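Local coordinates for protein interpain A (Prevotella intermedia, PDB 3BB7) that probably cleaves peptide bonds as a C10-family cysteine protease, captured here as a proenzyme fragment that combines an inhibitor-like pro-region with the protease domain, at residues S243-G248 / F269-Y274; Y207-A212 / A224-R229; V74-P79 / N275-V280; V44-P49 / N287-G292. The protein carries 1 engineered substitution. All coordinates share one frame; numbering follows the deposited sequence. Where two conformers were deposited one is given.

Contact 1 of 4, residues S243-G248 / F269-Y274; sequences SELTKG and FVIDGY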
loop_
_atom_site.group_PDB
_atom_site.type_symbol
_atom_site.label_atom_id
_atom_site.label_comp_id
_atom_site.label_asym_id
_atom_site.label_seq_id
_atom_site.Cartn_x
_atom_site.Cartn_y
_atom_site.Cartn_z
ATOM N N SER A 243 -6.854 -1.749 16.143
ATOM C CA SER A 243 -7.767 -2.856 16.364
ATOM C C SER A 243 -7.638 -3.922 15.260
ATOM O O SER A 243 -7.618 -5.155 15.550
ATOM C CB SER A 243 -9.198 -2.372 16.589
ATOM O OG SER A 243 -9.738 -1.791 15.427
ATOM N N GLU A 244 -7.540 -3.481 14.005
ATOM C CA GLU A 244 -7.472 -4.445 12.927
ATOM C C GLU A 244 -6.141 -5.200 12.977
ATOM O O GLU A 244 -6.092 -6.406 12.804
ATOM C CB GLU A 244 -7.638 -3.759 11.580
ATOM C CG GLU A 244 -9.042 -3.312 11.324
ATOM C CD GLU A 244 -9.987 -4.427 11.004
ATOM O OE1 GLU A 244 -9.558 -5.576 10.738
ATOM O OE2 GLU A 244 -11.198 -4.134 10.995
ATOM N N LEU A 245 -5.049 -4.490 13.223
ATOM C CA LEU A 245 -3.753 -5.185 13.258
ATOM C C LEU A 245 -3.611 -6.101 14.467
ATOM O O LEU A 245 -2.983 -7.168 14.366
ATOM C CB LEU A 245 -2.577 -4.188 13.114
ATOM C CG LEU A 245 -2.210 -3.837 11.634
ATOM C CD1 LEU A 245 -1.683 -5.060 10.844
ATOM C CD2 LEU A 245 -3.352 -3.215 10.887
ATOM N N THR A 246 -4.182 -5.693 15.609
ATOM C CA THR A 246 -4.220 -6.561 16.787
ATOM C C THR A 246 -4.866 -7.910 16.449
ATOM O O THR A 246 -4.513 -8.955 17.014
ATOM C CB THR A 246 -5.040 -5.883 17.891
ATOM O OG1 THR A 246 -4.270 -4.811 18.443
ATOM C CG2 THR A 246 -5.415 -6.868 19.016
ATOM N N LYS A 247 -5.875 -7.877 15.590
ATOM C CA LYS A 247 -6.566 -9.071 15.137
ATOM C C LYS A 247 -5.822 -9.835 14.036
ATOM O O LYS A 247 -6.318 -10.864 13.559
ATOM C CB LYS A 247 -7.955 -8.700 14.609
ATOM C CG LYS A 247 -8.867 -8.061 15.638
ATOM C CD LYS A 247 -10.117 -7.478 14.984
ATOM C CE LYS A 247 -10.943 -6.656 15.975
ATOM N NZ LYS A 247 -11.164 -7.341 17.292
ATOM N N GLY A 248 -4.663 -9.333 13.619
ATOM C CA GLY A 248 -3.868 -9.983 12.569
ATOM C C GLY A 248 -4.418 -9.733 11.168
ATOM O O GLY A 248 -4.333 -10.619 10.291
ATOM N N PHE A 269 -0.776 0.860 -0.605
ATOM C CA PHE A 269 0.224 0.110 0.098
ATOM C C PHE A 269 -0.499 -0.713 1.138
ATOM O O PHE A 269 -1.735 -0.615 1.276
ATOM C CB PHE A 269 1.296 1.039 0.715
ATOM C CG PHE A 269 0.749 2.192 1.545
ATOM C CD1 PHE A 269 0.495 2.052 2.923
ATOM C CD2 PHE A 269 0.534 3.433 0.958
ATOM C CE1 PHE A 269 0.036 3.137 3.684
ATOM C CE2 PHE A 269 0.078 4.524 1.732
ATOM C CZ PHE A 269 -0.183 4.356 3.069
ATOM N N VAL A 270 0.264 -1.520 1.865
ATOM C CA VAL A 270 -0.303 -2.340 2.928
ATOM C C VAL A 270 0.232 -1.872 4.280
ATOM O O VAL A 270 1.458 -1.673 4.432
ATOM C CB VAL A 270 -0.014 -3.857 2.741
ATOM C CG1 VAL A 270 -0.672 -4.684 3.847
ATOM C CG2 VAL A 270 -0.476 -4.285 1.356
ATOM N N ILE A 271 -0.672 -1.700 5.250
ATOM C CA ILE A 271 -0.230 -1.547 6.655
ATOM C C ILE A 271 -0.283 -2.923 7.262
ATOM O O ILE A 271 -1.358 -3.554 7.343
ATOM C CB ILE A 271 -1.120 -0.580 7.473
ATOM C CG1 ILE A 271 -1.002 0.852 6.894
ATOM C CG2 ILE A 271 -0.767 -0.661 9.005
ATOM C CD1 ILE A 271 -2.028 1.795 7.498
ATOM N N ASP A 272 0.862 -3.390 7.731
ATOM C CA ASP A 272 0.949 -4.746 8.230
ATOM C C ASP A 272 1.549 -4.862 9.617
ATOM O O ASP A 272 2.013 -5.927 10.013
ATOM C CB ASP A 272 1.657 -5.666 7.225
ATOM C CG ASP A 272 3.117 -5.370 7.064
ATOM O OD1 ASP A 272 3.817 -6.251 6.509
ATOM O OD2 ASP A 272 3.592 -4.279 7.487
ATOM N N GLY A 273 1.463 -3.783 10.388
ATOM C CA GLY A 273 1.905 -3.846 11.800
ATOM C C GLY A 273 1.947 -2.437 12.361
ATOM O O GLY A 273 1.666 -1.452 11.650
ATOM N N TYR A 274 2.372 -2.330 13.614
ATOM C CA TYR A 274 2.606 -1.037 14.252
ATOM C C TYR A 274 3.516 -1.250 15.430
ATOM O O TYR A 274 3.617 -2.367 15.950
ATOM C CB TYR A 274 1.312 -0.362 14.703
ATOM C CG TYR A 274 0.454 -1.115 15.707
ATOM C CD1 TYR A 274 -0.610 -1.909 15.295
ATOM C CD2 TYR A 274 0.704 -1.023 17.078
ATOM C CE1 TYR A 274 -1.386 -2.583 16.217
ATOM C CE2 TYR A 274 -0.072 -1.695 18.002
ATOM C CZ TYR A 274 -1.137 -2.452 17.563
ATOM O OH TYR A 274 -1.917 -3.117 18.470
#

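Contact 2 of 4, residues Y207-A212 / A224-R229; sequences YMTDCA and AEYITR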
loop_
_atom_site.group_PDB
_atom_site.type_symbol
_atom_site.label_atom_id
_atom_site.label_comp_id
_atom_site.label_asym_id
_atom_site.label_seq_id
_atom_site.Cartn_x
_atom_site.Cartn_y
_atom_site.Cartn_z
ATOM N N TYR A 207 -9.934 2.964 -7.907
ATOM C CA TYR A 207 -10.574 3.560 -6.730
ATOM C C TYR A 207 -10.800 2.514 -5.665
ATOM O O TYR A 207 -11.197 1.385 -5.965
ATOM C CB TYR A 207 -11.914 4.190 -7.109
ATOM C CG TYR A 207 -11.763 5.294 -8.126
ATOM C CD1 TYR A 207 -12.139 5.093 -9.450
ATOM C CD2 TYR A 207 -11.224 6.527 -7.765
ATOM C CE1 TYR A 207 -11.988 6.144 -10.408
ATOM C CE2 TYR A 207 -11.052 7.557 -8.698
ATOM C CZ TYR A 207 -11.447 7.351 -10.009
ATOM O OH TYR A 207 -11.285 8.371 -10.935
ATOM N N MET A 208 -10.599 2.888 -4.410
ATOM C CA MET A 208 -10.764 1.932 -3.312
ATOM C C MET A 208 -12.183 1.437 -3.169
ATOM O O MET A 208 -12.395 0.307 -2.760
ATOM C CB MET A 208 -10.258 2.513 -1.985
ATOM C CG MET A 208 -8.778 2.631 -1.954
ATOM S SD MET A 208 -7.982 0.998 -2.012
ATOM C CE MET A 208 -6.286 1.543 -1.975
ATOM N N THR A 209 -13.160 2.251 -3.568
ATOM C CA THR A 209 -14.532 1.792 -3.518
ATOM C C THR A 209 -14.744 0.580 -4.444
ATOM O O THR A 209 -15.504 -0.359 -4.110
ATOM C CB THR A 209 -15.507 2.929 -3.866
ATOM O OG1 THR A 209 -16.856 2.482 -3.674
ATOM C CG2 THR A 209 -15.345 3.418 -5.312
ATOM N N ASP A 210 -14.056 0.597 -5.581
ATOM C CA ASP A 210 -14.145 -0.495 -6.556
ATOM C C ASP A 210 -13.341 -1.701 -6.076
ATOM O O ASP A 210 -13.772 -2.844 -6.247
ATOM C CB ASP A 210 -13.676 -0.009 -7.915
ATOM C CG ASP A 210 -14.595 1.015 -8.531
ATOM O OD1 ASP A 210 -15.833 0.935 -8.370
ATOM O OD2 ASP A 210 -14.042 1.902 -9.227
ATOM N N CYS A 211 -12.199 -1.451 -5.431
ATOM C CA CYS A 211 -11.431 -2.530 -4.830
ATOM C C CYS A 211 -12.309 -3.318 -3.818
ATOM O O CYS A 211 -12.432 -4.552 -3.925
ATOM C CB CYS A 211 -10.178 -1.951 -4.175
ATOM S SG CYS A 211 -9.136 -3.169 -3.358
ATOM N N ALA A 212 -12.983 -2.601 -2.909
ATOM C CA ALA A 212 -13.805 -3.226 -1.879
ATOM C C ALA A 212 -14.968 -4.000 -2.545
ATOM O O ALA A 212 -15.254 -5.146 -2.182
ATOM C CB ALA A 212 -14.338 -2.152 -0.961
ATOM N N ALA A 224 -15.615 -7.216 3.278
ATOM C CA ALA A 224 -14.751 -6.152 2.737
ATOM C C ALA A 224 -15.525 -4.848 2.597
ATOM O O ALA A 224 -16.693 -4.835 2.152
ATOM C CB ALA A 224 -14.148 -6.569 1.400
ATOM N N GLU A 225 -14.869 -3.750 2.977
ATOM C CA GLU A 225 -15.515 -2.437 2.840
ATOM C C GLU A 225 -14.467 -1.337 2.791
ATOM O O GLU A 225 -13.417 -1.434 3.415
ATOM C CB GLU A 225 -16.531 -2.226 3.984
ATOM C CG GLU A 225 -15.862 -2.239 5.335
ATOM C CD GLU A 225 -16.686 -1.580 6.422
ATOM O OE1 GLU A 225 -16.402 -1.844 7.603
ATOM O OE2 GLU A 225 -17.624 -0.823 6.094
ATOM N N TYR A 226 -14.765 -0.288 2.042
ATOM C CA TYR A 226 -13.890 0.854 1.920
ATOM C C TYR A 226 -14.375 1.937 2.889
ATOM O O TYR A 226 -15.585 2.168 3.006
ATOM C CB TYR A 226 -13.952 1.341 0.446
ATOM C CG TYR A 226 -14.008 2.839 0.188
ATOM C CD1 TYR A 226 -15.192 3.458 -0.218
ATOM C CD2 TYR A 226 -12.871 3.622 0.328
ATOM C CE1 TYR A 226 -15.232 4.817 -0.448
ATOM C CE2 TYR A 226 -12.889 4.991 0.070
ATOM C CZ TYR A 226 -14.073 5.577 -0.301
ATOM O OH TYR A 226 -14.077 6.932 -0.537
ATOM N N ILE A 227 -13.433 2.578 3.577
ATOM C CA ILE A 227 -13.747 3.768 4.398
ATOM C C ILE A 227 -12.741 4.867 4.093
ATOM O O ILE A 227 -11.630 4.581 3.628
ATOM C CB ILE A 227 -13.782 3.422 5.904
ATOM C CG1 ILE A 227 -12.417 2.932 6.427
ATOM C CG2 ILE A 227 -14.940 2.406 6.186
ATOM C CD1 ILE A 227 -12.396 2.777 7.946
ATOM N N THR A 228 -13.130 6.117 4.327
ATOM C CA THR A 228 -12.236 7.218 4.011
ATOM C C THR A 228 -11.912 8.067 5.246
ATOM O O THR A 228 -12.766 8.293 6.109
ATOM C CB THR A 228 -12.762 8.034 2.843
ATOM O OG1 THR A 228 -11.695 8.843 2.291
ATOM C CG2 THR A 228 -13.892 8.913 3.267
ATOM N N ARG A 229 -10.647 8.488 5.340
ATOM C CA ARG A 229 -10.172 9.110 6.574
ATOM C C ARG A 229 -10.879 10.408 6.919
ATOM O O ARG A 229 -11.030 10.715 8.089
ATOM C CB ARG A 229 -8.655 9.333 6.530
ATOM C CG ARG A 229 -8.128 9.700 7.904
ATOM C CD ARG A 229 -6.618 9.753 7.906
ATOM N NE ARG A 229 -6.167 10.328 9.163
ATOM C CZ ARG A 229 -4.942 10.176 9.671
ATOM N NH1 ARG A 229 -4.014 9.453 9.034
ATOM N NH2 ARG A 229 -4.653 10.739 10.841
#

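Contact 3 of 4, residues V74-P79 / N275-V280; sequences VIKPDP and NKAGLV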
loop_
_atom_site.group_PDB
_atom_site.type_symbol
_atom_site.label_atom_id
_atom_site.label_comp_id
_atom_site.label_asym_id
_atom_site.label_seq_id
_atom_site.Cartn_x
_atom_site.Cartn_y
_atom_site.Cartn_z
ATOM N N VAL A 74 0.416 12.985 18.196
ATOM C CA VAL A 74 1.160 11.736 18.332
ATOM C C VAL A 74 0.219 10.788 19.067
ATOM O O VAL A 74 -0.195 11.058 20.206
ATOM C CB VAL A 74 2.441 11.937 19.156
ATOM C CG1 VAL A 74 3.139 10.616 19.345
ATOM C CG2 VAL A 74 3.360 12.910 18.441
ATOM N N ILE A 75 -0.178 9.728 18.385
ATOM C CA ILE A 75 -1.160 8.791 18.934
ATOM C C ILE A 75 -0.473 7.445 19.033
ATOM O O ILE A 75 0.049 6.924 18.015
ATOM C CB ILE A 75 -2.393 8.708 18.016
ATOM C CG1 ILE A 75 -3.089 10.064 17.918
ATOM C CG2 ILE A 75 -3.369 7.652 18.519
ATOM C CD1 ILE A 75 -4.152 10.108 16.832
ATOM N N LYS A 76 -0.487 6.873 20.235
ATOM C CA LYS A 76 0.169 5.593 20.528
ATOM C C LYS A 76 -0.906 4.582 20.903
ATOM O O LYS A 76 -1.931 4.961 21.505
ATOM C CB LYS A 76 1.169 5.767 21.674
ATOM C CG LYS A 76 2.322 6.695 21.327
ATOM C CD LYS A 76 3.412 6.592 22.336
ATOM C CE LYS A 76 4.501 7.596 22.086
ATOM N NZ LYS A 76 5.674 7.440 23.000
ATOM N N PRO A 77 -0.692 3.300 20.555
ATOM C CA PRO A 77 -1.693 2.274 20.866
ATOM C C PRO A 77 -1.790 2.050 22.378
ATOM O O PRO A 77 -0.758 1.850 23.044
ATOM C CB PRO A 77 -1.133 1.024 20.176
ATOM C CG PRO A 77 0.357 1.273 20.066
ATOM C CD PRO A 77 0.469 2.741 19.839
ATOM N N ASP A 78 -3.014 2.056 22.910
ATOM C CA ASP A 78 -3.239 1.827 24.343
ATOM C C ASP A 78 -3.134 0.334 24.610
ATOM O O ASP A 78 -3.969 -0.410 24.135
ATOM C CB ASP A 78 -4.644 2.325 24.676
ATOM C CG ASP A 78 -4.986 2.216 26.158
ATOM O OD1 ASP A 78 -5.970 2.862 26.564
ATOM O OD2 ASP A 78 -4.293 1.514 26.915
ATOM N N PRO A 79 -2.111 -0.115 25.364
ATOM C CA PRO A 79 -1.958 -1.555 25.558
ATOM C C PRO A 79 -3.041 -2.193 26.423
ATOM O O PRO A 79 -3.062 -3.420 26.553
ATOM C CB PRO A 79 -0.565 -1.683 26.198
ATOM C CG PRO A 79 -0.334 -0.399 26.845
ATOM C CD PRO A 79 -1.041 0.643 26.051
ATOM N N ASN A 275 4.200 -0.180 15.823
ATOM C CA ASN A 275 5.082 -0.271 16.984
ATOM C C ASN A 275 4.473 0.441 18.190
ATOM O O ASN A 275 3.366 1.006 18.109
ATOM C CB ASN A 275 6.539 0.160 16.659
ATOM C CG ASN A 275 6.712 1.649 16.399
ATOM O OD1 ASN A 275 5.825 2.462 16.652
ATOM N ND2 ASN A 275 7.891 2.015 15.863
ATOM N N LYS A 276 5.178 0.395 19.321
ATOM C CA LYS A 276 4.662 0.986 20.545
ATOM C C LYS A 276 4.457 2.492 20.472
ATOM O O LYS A 276 3.622 3.037 21.180
ATOM C CB LYS A 276 5.592 0.644 21.705
ATOM C CG LYS A 276 5.587 -0.802 22.010
ATOM C CD LYS A 276 6.463 -1.040 23.224
ATOM C CE LYS A 276 6.421 -2.481 23.666
ATOM N NZ LYS A 276 7.491 -2.715 24.716
ATOM N N ALA A 277 5.237 3.169 19.624
ATOM C CA ALA A 277 5.111 4.586 19.454
ATOM C C ALA A 277 4.082 4.973 18.385
ATOM O O ALA A 277 3.917 6.154 18.082
ATOM C CB ALA A 277 6.467 5.152 19.116
ATOM N N GLY A 278 3.362 3.984 17.845
ATOM C CA GLY A 278 2.253 4.251 16.940
ATOM C C GLY A 278 2.640 4.378 15.472
ATOM O O GLY A 278 1.760 4.593 14.631
ATOM N N LEU A 279 3.936 4.278 15.136
ATOM C CA LEU A 279 4.299 4.157 13.695
ATOM C C LEU A 279 3.743 2.865 13.107
ATOM O O LEU A 279 3.642 1.842 13.800
ATOM C CB LEU A 279 5.820 4.191 13.494
ATOM C CG LEU A 279 6.461 5.576 13.598
ATOM C CD1 LEU A 279 6.415 6.100 15.011
ATOM C CD2 LEU A 279 7.888 5.473 13.069
ATOM N N VAL A 280 3.367 2.897 11.832
ATOM C CA VAL A 280 2.817 1.697 11.196
ATOM C C VAL A 280 3.852 1.047 10.277
ATOM O O VAL A 280 4.641 1.746 9.620
ATOM C CB VAL A 280 1.508 2.010 10.447
ATOM C CG1 VAL A 280 0.426 2.400 11.444
ATOM C CG2 VAL A 280 1.711 3.122 9.390
HETATM O O HOH W 1 -0.360 6.239 15.631
HETATM O O HOH W 2 2.259 2.200 23.361
#

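Contact 4 of 4, residues V44-P49 / N287-G292; sequences VETDNP and NGDVDG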
loop_
_atom_site.group_PDB
_atom_site.type_symbol
_atom_site.label_atom_id
_atom_site.label_comp_id
_atom_site.label_asym_id
_atom_site.label_seq_id
_atom_site.Cartn_x
_atom_site.Cartn_y
_atom_site.Cartn_z
ATOM N N VAL A 44 17.940 3.791 -1.072
ATOM C CA VAL A 44 18.395 4.022 -2.455
ATOM C C VAL A 44 17.272 4.776 -3.150
ATOM O O VAL A 44 16.107 4.551 -2.849
ATOM C CB VAL A 44 18.719 2.712 -3.240
ATOM C CG1 VAL A 44 19.112 3.026 -4.691
ATOM C CG2 VAL A 44 19.846 1.943 -2.584
ATOM N N GLU A 45 17.622 5.685 -4.056
ATOM C CA GLU A 45 16.605 6.440 -4.774
ATOM C C GLU A 45 15.734 5.468 -5.549
ATOM O O GLU A 45 16.190 4.457 -6.092
ATOM C CB GLU A 45 17.218 7.514 -5.691
ATOM C CG GLU A 45 17.731 8.770 -4.967
ATOM C CD GLU A 45 16.628 9.778 -4.619
ATOM O OE1 GLU A 45 16.933 10.989 -4.589
ATOM O OE2 GLU A 45 15.464 9.381 -4.376
ATOM N N THR A 46 14.458 5.767 -5.552
ATOM C CA THR A 46 13.489 4.833 -6.044
ATOM C C THR A 46 12.321 5.585 -6.631
ATOM O O THR A 46 12.020 6.677 -6.195
ATOM C CB THR A 46 13.013 3.891 -4.889
ATOM O OG1 THR A 46 11.976 3.028 -5.359
ATOM C CG2 THR A 46 12.521 4.673 -3.655
ATOM N N ASP A 47 11.679 4.998 -7.635
ATOM C CA ASP A 47 10.525 5.626 -8.252
ATOM C C ASP A 47 9.277 5.399 -7.420
ATOM O O ASP A 47 8.256 5.991 -7.710
ATOM C CB ASP A 47 10.283 5.058 -9.661
ATOM C CG ASP A 47 11.248 5.596 -10.697
ATOM O OD1 ASP A 47 11.981 6.568 -10.421
ATOM O OD2 ASP A 47 11.252 5.054 -11.819
ATOM N N ASN A 48 9.370 4.542 -6.400
ATOM C CA ASN A 48 8.243 4.186 -5.495
ATOM C C ASN A 48 7.199 5.313 -5.370
ATOM O O ASN A 48 7.381 6.242 -4.609
ATOM C CB ASN A 48 8.839 3.814 -4.120
ATOM C CG ASN A 48 7.820 3.330 -3.125
ATOM O OD1 ASN A 48 6.632 3.594 -3.246
ATOM N ND2 ASN A 48 8.302 2.662 -2.089
ATOM N N PRO A 49 6.097 5.233 -6.122
ATOM C CA PRO A 49 5.130 6.337 -6.116
ATOM C C PRO A 49 4.392 6.525 -4.768
ATOM O O PRO A 49 4.003 7.662 -4.421
ATOM C CB PRO A 49 4.141 5.941 -7.232
ATOM C CG PRO A 49 4.983 5.035 -8.106
ATOM C CD PRO A 49 5.718 4.203 -7.110
ATOM N N ASN A 287 8.692 -3.524 -4.724
ATOM C CA ASN A 287 9.808 -4.481 -4.685
ATOM C C ASN A 287 10.605 -4.409 -3.399
ATOM O O ASN A 287 11.817 -4.731 -3.389
ATOM C CB ASN A 287 10.719 -4.293 -5.917
ATOM C CG ASN A 287 9.903 -4.173 -7.173
ATOM O OD1 ASN A 287 9.221 -5.121 -7.549
ATOM N ND2 ASN A 287 9.859 -2.973 -7.747
ATOM N N GLY A 288 9.932 -3.972 -2.333
ATOM C CA GLY A 288 10.558 -3.862 -1.019
ATOM C C GLY A 288 11.266 -2.530 -0.802
ATOM O O GLY A 288 11.637 -2.211 0.349
ATOM N N ASP A 289 11.408 -1.717 -1.847
ATOM C CA ASP A 289 12.137 -0.460 -1.686
ATOM C C ASP A 289 11.497 0.359 -0.561
ATOM O O ASP A 289 10.314 0.675 -0.603
ATOM C CB ASP A 289 12.063 0.376 -2.948
ATOM C CG ASP A 289 12.859 -0.208 -4.110
ATOM O OD1 ASP A 289 12.798 0.409 -5.217
ATOM O OD2 ASP A 289 13.563 -1.236 -3.929
ATOM N N VAL A 290 12.332 0.740 0.386
ATOM C CA VAL A 290 11.995 1.596 1.531
ATOM C C VAL A 290 10.830 1.154 2.420
ATOM O O VAL A 290 10.298 1.960 3.175
ATOM C CB VAL A 290 11.988 3.129 1.172
ATOM C CG1 VAL A 290 13.363 3.567 0.646
ATOM C CG2 VAL A 290 10.883 3.513 0.177
ATOM N N ASP A 291 10.503 -0.140 2.390
ATOM C CA ASP A 291 9.536 -0.666 3.359
ATOM C C ASP A 291 10.102 -0.412 4.762
ATOM O O ASP A 291 11.327 -0.440 4.970
ATOM C CB ASP A 291 9.259 -2.169 3.164
ATOM C CG ASP A 291 8.504 -2.482 1.896
ATOM O OD1 ASP A 291 8.034 -1.541 1.220
ATOM O OD2 ASP A 291 8.347 -3.708 1.600
ATOM N N GLY A 292 9.224 -0.122 5.716
ATOM C CA GLY A 292 9.658 0.215 7.081
ATOM C C GLY A 292 8.502 0.725 7.901
ATOM O O GLY A 292 7.340 0.495 7.543
#

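Contact 1 of 4, residues S243-G248 / F269-Y274
I271 meets L245 through methyl groups: CG2 of I271 lies 4.1 Å from CD2 of L245, and the two side chains cross at about a right angle. D272 offers the helix its backbone, with L245 CD1 3.5 Å from D272 C. The D272 side chain starts off away from the helix, and its carboxylate bonds to S281 OG and the backbone N of L90. At G273 the same methyl comes to 3.4 Å, from L245 CD1 to G273 N, and covers an amide that has no partner anywhere in the model. Y274 turns its side chain back to the helix; chi1 of 60° sets CG between the backbone N and the carbonyl carbon. L245 CB meets the ring at its edge, near the plane, 3.7 Å from Y274 CE1. T246 OG1 lies 2.9 Å from Y274 OH at the same edge. Y274 OH bonds with A83 O, while T246 OG1 bonds with F242 O and A83 N. Helix 234-246, closed by a Schellman motif at G248, thus lies against strand 267-274 of the large antiparallel sheet. L245 also touches L251 of the adjoining strand 251-255, and V270 packs on helix 116-128.

Contact 2 of 4, residues Y207-A212 / A224-R229
Y226 turns one face of its ring to the first turn of the helix at T209, whose backbone N stands 3.9 Å above the ring plane, offset toward the rim. The threonine side chain crosses the tyrosine obliquely and touches it with its branch carbon, T209 CB lying 3.7 Å from Y226 CD1. On the same side of the ring plane, but by CD2 instead of CD1, M208 comes in obliquely with CB, 3.7 Å from Y226 CD2. Beyond CB the methionine bends away at chi2 (-65°). Its side chain, which also touches V117 of helix 116-128, ends up about 7 Å from those of H267, a predicted catalytic residue, and A116, the engineered residue at the predicted nucleophile position. The tyrosine chi1 of 138°, far from a staggered value, sets CG next to the T209 N and CA. One helical turn further on, A212 fits its methyl against the strand itself: CB lies 3.6 Å from Y226 N and 3.8 Å from Y226 CB. A224 CB completes the contact 4.0 Å from A212 O. Helix 208-212 and strand 225-228 run nearly antiparallel, at 156°, with their axes 6.9 Å apart, so the helix lies along the outermost strand at one end of the large sheet. E225 starts off away and forms a salt bridge with R315. With no conventional hydrogen bond between the segments, the contact rests mainly on close packing of the Y226 ring, the A212 methyl and the helix backbone, and depends more on shape than on polar pairing.

Contact 3 of 4, residues V74-P79 / N275-V280
P77 presses its ring carbons onto the type I turn N275-G278, with CD 3.4 Å from K276 O and CG 3.6 Å from N275 O. Beside it G278, at positive phi and without a side chain, brings its CA to 3.6 Å from I75 O. This is the close-packed half, and it is backbone against backbone and proline. The turn is braced from within: G278 N bonds to N275 O, and N275 OD1 takes weak bonds from A277 N and L279 N. The outer half is looser. K76, extended beyond CG, passes by A277, with CG 3.7 Å from A277 O, and K276 starts off away from the contact. Water also enters between the two segments. One molecule sits by P77 O and K276 O, 2.7 Å from the latter, although more acceptors surround it than it has protons; another donates to G278 O at 2.9 Å. The turn links strands 267-274 and 280-283 as a hairpin in the large sheet. The loop 74-79, which follows helix 49-68, packs P77 against Y274 of that hairpin and F242 of helix 234-246, while I75 packs on D234, E235 and M238 of the same helix.

Contact 4 of 4, residues V44-P49 / N287-G292
The D289 carboxylate and the N48 amide are the flat groups of this contact, each approached by the other segment. T46 reaches the carboxylate at OD1 from the anti side, 18° out of its plane, and OG1 donates to OD1 over 2.7 Å. The threonine and aspartate side chains slide past each other in opposite directions. D289 O sits slightly to one side of the N48 amide plane and takes a weak bond from ND2 at 3.2 Å, bent to 125°; V290 CG2 stands on the other side, 3.5 Å from ND2. W284 and W286 also border the asparagine side chain. T46 OG1 is gripped twice, for it accepts from N48 N at 3.2 Å in a nearly straight bond, forming an ST turn. N48, its CG anti to the backbone N (chi1 -176°), is in turn the N-cap of helix 49-68, with OD1 accepting from F51 N. The partner loop is a type II turn, G288 to D291, closed by D291 N to G288 O at 3.1 Å. V290 occupies its third position with a positive phi, and its carbonyl O takes bonds from W284 NE1 and Y294 OH. The contact thus joins the inhibitor-like pro-region to the protease domain. The N48 side chain lies about 7 Å from that of H267 and about 8 Å from that of the engineered A116, the two predicted catalytic positions, consistent with a pro-region that sits over the active site of the zymogen. A salt bridge from E45 to K8 ties the capping loop back to the N-terminal strand 4-9.

Contact 4 closes the longest loop of the four; contact 3 is nested within it, and contacts 2 and 1 follow one another inside contact 3. Contacts 1 and 3 adjoin, their centres about 12 Å apart, because the 275-280 turn directly continues strand 267-274 and P77 packs on Y274. Contact 2 lies about 16 Å from contact 1, centre to centre, at the outermost strand of the same large sheet, with strand 225-228 leading into helix 234-246. Contacts 2 and 4 fall on opposite sides of the chain's centre, about 24 Å apart between centres. Contacts 1 and 2 lie within the C10 protease range, whereas contacts 3 and 4 join segments from the N-terminal part of the proenzyme to it.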